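Local coordinates for protein aromatic-amino-acid aminotransferase (Burkholderia pseudomallei, PDB 4F4E) that probably transfers amino groups from aromatic amino acids such as tyrosine to 2-oxoglutarate, working as a homodimer with a covalently held pyridoxal phosphate, at residues A[211-214]-A[215-218]; A[284-287]-A[288-292]. All blocks are in the same frame, centred on the assembly; numbering follows the deposited sequence.

Interaction 1. Residues A[211-214]-A[215-218]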
ATOM      1  N   ASP A 211      20.976  -4.334 -21.569  1.00 12.24           N
ATOM      2  CA  ASP A 211      20.601  -2.914 -21.522  1.00 12.74           C
ATOM      3  C   ASP A 211      20.891  -2.202 -22.820  1.00 13.89           C
ATOM      4  O   ASP A 211      21.758  -2.627 -23.612  1.00 14.23           O
ATOM      5  CB  ASP A 211      21.390  -2.209 -20.445  1.00 13.02           C
ATOM      6  CG  ASP A 211      20.846  -2.437 -19.059  1.00 12.55           C
ATOM      7  OD1 ASP A 211      19.781  -3.065 -18.902  1.00 13.38           O
ATOM      8  OD2 ASP A 211      21.531  -2.034 -18.133  1.00 12.81           O
ATOM      9  N   LEU A 212      20.157  -1.108 -23.046  1.00 14.35           N
ATOM     10  CA  LEU A 212      20.388  -0.248 -24.194  1.00 16.47           C
ATOM     11  C   LEU A 212      21.532   0.711 -23.881  1.00 18.52           C
ATOM     12  O   LEU A 212      21.772   1.050 -22.709  1.00 18.39           O
ATOM     13  CB  LEU A 212      19.132   0.551 -24.552  1.00 15.58           C
ATOM     14  CG  LEU A 212      17.841  -0.156 -24.893  1.00 15.66           C
ATOM     15  CD1 LEU A 212      16.752   0.920 -25.060  1.00 15.43           C
ATOM     16  CD2 LEU A 212      17.968  -0.985 -26.161  1.00 15.44           C
ATOM     17  N   ASN A 213      22.254   1.117 -24.926  1.00 24.36           N
ATOM     18  CA  ASN A 213      23.280   2.140 -24.776  1.00 27.87           C
ATOM     19  C   ASN A 213      22.653   3.512 -25.052  1.00 31.97           C
ATOM     20  O   ASN A 213      21.565   3.595 -25.635  1.00 28.25           O
ATOM     21  CB  ASN A 213      24.490   1.871 -25.706  1.00 28.89           C
ATOM     22  CG  ASN A 213      24.127   1.921 -27.177  1.00 30.18           C
ATOM     23  OD1 ASN A 213      23.392   2.805 -27.617  1.00 31.78           O
ATOM     24  ND2 ASN A 213      24.615   0.963 -27.941  1.00 29.21           N
ATOM     25  N   ASP A 214      23.361   4.567 -24.634  1.00 36.30           N
ATOM     26  CA  ASP A 214      22.850   5.957 -24.649  1.00 37.29           C
ATOM     27  C   ASP A 214      22.388   6.425 -26.023  1.00 36.02           C
ATOM     28  O   ASP A 214      21.523   7.318 -26.132  1.00 33.69           O
ATOM     29  CB  ASP A 214      23.925   6.912 -24.121  1.00 40.43           C
ATOM     30  CG  ASP A 214      24.004   6.928 -22.617  1.00 45.10           C
ATOM     31  OD1 ASP A 214      23.234   6.174 -21.950  1.00 43.89           O
ATOM     32  OD2 ASP A 214      24.826   7.725 -22.098  1.00 50.10           O
ATOM     33  N   ALA A 215      22.965   5.814 -27.050  1.00 33.83           N
ATOM     34  CA  ALA A 215      22.633   6.092 -28.427  1.00 34.21           C
ATOM     35  C   ALA A 215      21.391   5.358 -28.911  1.00 32.37           C
ATOM     36  O   ALA A 215      20.654   5.864 -29.742  1.00 28.92           O
ATOM     37  CB  ALA A 215      23.805   5.758 -29.319  1.00 34.48           C
ATOM     38  N   GLN A 216      21.178   4.140 -28.424  1.00 29.31           N
ATOM     39  CA  GLN A 216      19.944   3.427 -28.705  1.00 26.30           C
ATOM     40  C   GLN A 216      18.806   4.124 -27.955  1.00 23.27           C
ATOM     41  O   GLN A 216      17.674   4.226 -28.470  1.00 23.32           O
ATOM     42  CB  GLN A 216      20.072   1.957 -28.319  1.00 25.76           C
ATOM     43  CG  GLN A 216      21.043   1.187 -29.223  1.00 26.90           C
ATOM     44  CD  GLN A 216      21.381  -0.197 -28.669  1.00 26.90           C
ATOM     45  OE1 GLN A 216      21.550  -0.359 -27.468  1.00 25.80           O
ATOM     46  NE2 GLN A 216      21.436  -1.207 -29.556  1.00 25.47           N
ATOM     47  N   TRP A 217      19.100   4.615 -26.755  1.00 21.22           N
ATOM     48  CA  TRP A 217      18.104   5.358 -25.988  1.00 19.25           C
ATOM     49  C   TRP A 217      17.680   6.589 -26.752  1.00 19.51           C
ATOM     50  O   TRP A 217      16.483   6.902 -26.790  1.00 17.35           O
ATOM     51  CB  TRP A 217      18.627   5.758 -24.638  1.00 17.84           C
ATOM     52  CG  TRP A 217      18.472   4.703 -23.567  1.00 16.59           C
ATOM     53  CD1 TRP A 217      19.474   4.061 -22.849  1.00 16.13           C
ATOM     54  CD2 TRP A 217      17.224   4.178 -23.063  1.00 15.29           C
ATOM     55  NE1 TRP A 217      18.947   3.187 -21.933  1.00 15.62           N
ATOM     56  CE2 TRP A 217      17.576   3.218 -22.008  1.00 14.87           C
ATOM     57  CE3 TRP A 217      15.894   4.411 -23.356  1.00 14.84           C
ATOM     58  CZ2 TRP A 217      16.627   2.532 -21.313  1.00 13.69           C
ATOM     59  CZ3 TRP A 217      14.937   3.717 -22.635  1.00 14.59           C
ATOM     60  CH2 TRP A 217      15.298   2.782 -21.660  1.00 14.01           C
ATOM     61  N   ALA A 218      18.620   7.266 -27.426  1.00 19.96           N
ATOM     62  CA  ALA A 218      18.240   8.486 -28.176  1.00 20.78           C
ATOM     63  C   ALA A 218      17.269   8.167 -29.310  1.00 21.05           C
ATOM     64  O   ALA A 218      16.348   8.951 -29.608  1.00 20.52           O
ATOM     65  CB  ALA A 218      19.497   9.217 -28.702  1.00 21.92           C
TER
HETATM   66  O   HOH W   1      22.810  -2.424 -26.121  1.00 19.46           O
HETATM   67  O   HOH W   2      20.183   1.398 -20.008  1.00 17.90           O

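Interaction 2. Residues A[284-287]-A[288-292]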
ATOM      1  N   ILE A 284       6.094  13.934 -15.611  1.00  9.97           N
ATOM      2  CA  ILE A 284       6.528  15.216 -16.161  1.00 10.62           C
ATOM      3  C   ILE A 284       5.353  15.815 -16.919  1.00 11.35           C
ATOM      4  O   ILE A 284       4.787  15.164 -17.823  1.00 11.37           O
ATOM      5  CB  ILE A 284       7.782  15.049 -17.038  1.00 11.16           C
ATOM      6  CG1 ILE A 284       8.949  14.524 -16.213  1.00 11.12           C
ATOM      7  CG2 ILE A 284       8.126  16.368 -17.780  1.00 11.60           C
ATOM      8  CD1 ILE A 284      10.244  14.209 -16.969  1.00 11.76           C
ATOM      9  N   THR A 285       4.972  17.042 -16.552  1.00 11.71           N
ATOM     10  CA  THR A 285       3.850  17.705 -17.204  1.00 12.72           C
ATOM     11  C   THR A 285       4.344  18.932 -17.953  1.00 14.09           C
ATOM     12  O   THR A 285       5.518  19.304 -17.837  1.00 14.22           O
ATOM     13  CB  THR A 285       2.798  18.101 -16.192  1.00 12.58           C
ATOM     14  OG1 THR A 285       3.317  19.193 -15.411  1.00 13.18           O
ATOM     15  CG2 THR A 285       2.422  16.841 -15.284  1.00 12.29           C
ATOM     16  N   ASP A 286       3.456  19.563 -18.714  1.00 14.76           N
ATOM     17  CA  ASP A 286       3.855  20.660 -19.597  1.00 16.18           C
ATOM     18  C   ASP A 286       3.927  21.995 -18.841  1.00 16.56           C
ATOM     19  O   ASP A 286       4.546  22.963 -19.330  1.00 17.19           O
ATOM     20  CB  ASP A 286       2.831  20.825 -20.724  1.00 17.08           C
ATOM     21  CG  ASP A 286       2.934  19.736 -21.773  1.00 18.78           C
ATOM     22  OD1 ASP A 286       3.788  18.835 -21.622  1.00 19.30           O
ATOM     23  OD2 ASP A 286       2.219  19.822 -22.792  1.00 20.10           O
ATOM     24  N   SER A 287       3.253  22.081 -17.699  1.00 16.23           N
ATOM     25  CA  SER A 287       3.138  23.349 -16.955  1.00 17.07           C
ATOM     26  C   SER A 287       2.822  23.158 -15.499  1.00 17.32           C
ATOM     27  O   SER A 287       2.395  22.075 -15.078  1.00 15.73           O
ATOM     28  CB  SER A 287       2.039  24.224 -17.591  1.00 17.46           C
ATOM     29  OG  SER A 287       0.738  23.684 -17.438  1.00 16.35           O
ATOM     30  N   LYS A 288       3.007  24.206 -14.719  1.00 18.44           N
ATOM     31  CA  LYS A 288       2.559  24.181 -13.312  1.00 19.92           C
ATOM     32  C   LYS A 288       1.080  23.871 -13.173  1.00 19.27           C
ATOM     33  O   LYS A 288       0.661  23.113 -12.264  1.00 18.35           O
ATOM     34  CB  LYS A 288       2.804  25.510 -12.624  1.00 22.41           C
ATOM     35  CG  LYS A 288       4.248  25.781 -12.309  1.00 25.20           C
ATOM     36  CD  LYS A 288       4.401  27.059 -11.455  1.00 28.17           C
ATOM     37  CE  LYS A 288       5.879  27.430 -11.353  1.00 30.19           C
ATOM     38  NZ  LYS A 288       6.244  28.657 -10.573  1.00 32.93           N
ATOM     39  N   ASP A 289       0.270  24.480 -14.035  1.00 19.17           N
ATOM     40  CA  ASP A 289      -1.175  24.246 -13.977  1.00 20.39           C
ATOM     41  C   ASP A 289      -1.485  22.808 -14.266  1.00 18.69           C
ATOM     42  O   ASP A 289      -2.315  22.192 -13.585  1.00 18.71           O
ATOM     43  CB  ASP A 289      -1.941  25.104 -14.971  1.00 22.06           C
ATOM     44  CG  ASP A 289      -3.455  24.889 -14.876  1.00 23.84           C
ATOM     45  OD1 ASP A 289      -4.029  25.246 -13.840  1.00 26.09           O
ATOM     46  OD2 ASP A 289      -4.058  24.324 -15.806  1.00 23.91           O
ATOM     47  N   GLU A 290      -0.812  22.261 -15.270  1.00 17.44           N
ATOM     48  CA  GLU A 290      -1.053  20.886 -15.648  1.00 16.66           C
ATOM     49  C   GLU A 290      -0.580  19.960 -14.499  1.00 15.08           C
ATOM     50  O   GLU A 290      -1.258  18.993 -14.159  1.00 14.32           O
ATOM     51  CB  GLU A 290      -0.361  20.571 -16.986  1.00 17.25           C
ATOM     52  CG  GLU A 290      -0.627  19.184 -17.486  1.00 17.75           C
ATOM     53  CD  GLU A 290      -0.163  18.984 -18.925  1.00 19.57           C
ATOM     54  OE1 GLU A 290       0.955  18.517 -19.124  1.00 19.78           O
ATOM     55  OE2 GLU A 290      -0.928  19.310 -19.833  1.00 22.38           O
ATOM     56  N   ALA A 291       0.562  20.258 -13.893  1.00 14.23           N
ATOM     57  CA  ALA A 291       1.016  19.510 -12.699  1.00 13.64           C
ATOM     58  C   ALA A 291      -0.047  19.480 -11.584  1.00 13.73           C
ATOM     59  O   ALA A 291      -0.327  18.441 -10.967  1.00 12.21           O
ATOM     60  CB  ALA A 291       2.338  20.078 -12.176  1.00 13.62           C
ATOM     61  N   ALA A 292      -0.663  20.622 -11.326  1.00 13.86           N
ATOM     62  CA  ALA A 292      -1.676  20.709 -10.273  1.00 14.43           C
ATOM     63  C   ALA A 292      -2.877  19.852 -10.618  1.00 13.94           C
ATOM     64  O   ALA A 292      -3.387  19.125  -9.771  1.00 13.71           O
ATOM     65  CB  ALA A 292      -2.116  22.168 -10.089  1.00 15.75           C
TER

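Interaction 1. Residues A[211-214]-A[215-218]
Asn-213 and Gln-216 lay their side-chain amides one over the other, the planes only 25° apart although the two chains cross at about a right angle, and each amide binds the backbone of the other residue. Asn-213 holds its CG between its own backbone N and carbonyl carbon (chi1 63°), which turns OD1 back over the start of helix 214-227. There OD1 takes the N-H of Gln-216 at 2.7 Å, nearly in line with the side-chain C=O, and a weaker bond from the N of Ala-215. In return, OE1 of Gln-216 receives the N-H of Asn-213 at 3.0 Å; this bond is almost straight and falls on a lone pair in the amide plane. The same OE1 accepts a water proton, and that water also donates to the carbonyl O of Asp-211, so two donors fix the rotation of the glutamine amide.

Beside this polar exchange, Leu-212 crosses Trp-217 at about a right angle. Its CD1 sits over the middle of the six-membered ring, 3.8 Å from the centroid, a CH-pi contact only 7° off the ring normal, while CB covers the same indole nearer NE1. A second water lies in the ring plane, accepting from NE1 of Trp-217 at 2.9 Å and donating to O of Leu-212. The indole also packs on Ala-250, Leu-253 and Phe-254 of helix 249-256, whereas Leu-212 reaches Val-180 and Phe-182. One residue beyond the box, N of Trp-217 bonds to O of Asn-213 at 2.9 Å, opening the regular helical ladder. Reciprocal bonding of this kind between N-cap and N3 residues defines the capping box at a helix N-terminus.

Interaction 2. Residues A[284-287]-A[288-292]
Glu-290 places CG opposite its own backbone N (chi1 -177°) and continues extended through chi2, which carries its carboxylate back past the first turn of helix 288-303 to the preceding loop. In Ser-287 a chi1 of 67° sets OG between its own N and carbonyl carbon, facing the helix. From there OG accepts the N-H of Glu-290 at 3.0 Å, the capping bond of an N-cap serine. The carboxylate does not return to the N-cap residue but takes the N-H of Asp-286, one residue earlier, OE1 of Glu-290 lying 2.7 Å from N of Asp-286 and being approached from 45° above the carboxylate plane. On its way the glutamate chain runs alongside Thr-285, whose CB is 3.8 Å from CG of Glu-290. CB of Ala-291 lies 3.5 Å from OG1 of Thr-285, and N of Ala-291 donates to O of Ser-287 at 2.8 Å.

Phe-25 of the second subunit packs against both Thr-285 and Glu-290, so the buried glutamate forms part of the dimer interface. Two acids come close here, OD1 of Asp-286 standing 3.8 Å from OE1 of Glu-290. That OD1 is bound by ND2 of Asn-260, and the N-H donated to OE1, together with the nearby helix N-terminus, would be expected to offset part of the mutual repulsion and to favour a charged glutamate.

Both interactions show a loop turning into a helix, with an N-cap side chain and a residue three places on, yet the return bond differs. In interaction 1 the N3 side chain binds the N-cap residue itself; in interaction 2 it reaches one residue further back. Neutral amides, an aromatic face and two waters characterise 211-218, whose buried residues pack on helices 249-256 and 182-189 and strand 179-180. In 284-292 a serine hydroxyl caps, a carboxylate makes the return bond with a second acid close by, and the second subunit is touched. Both are partly buried, the centre of interaction 1 about 17 Å and that of interaction 2 about 26 Å from the chain centre. The centres of interactions 1 and 2 are 28 Å apart.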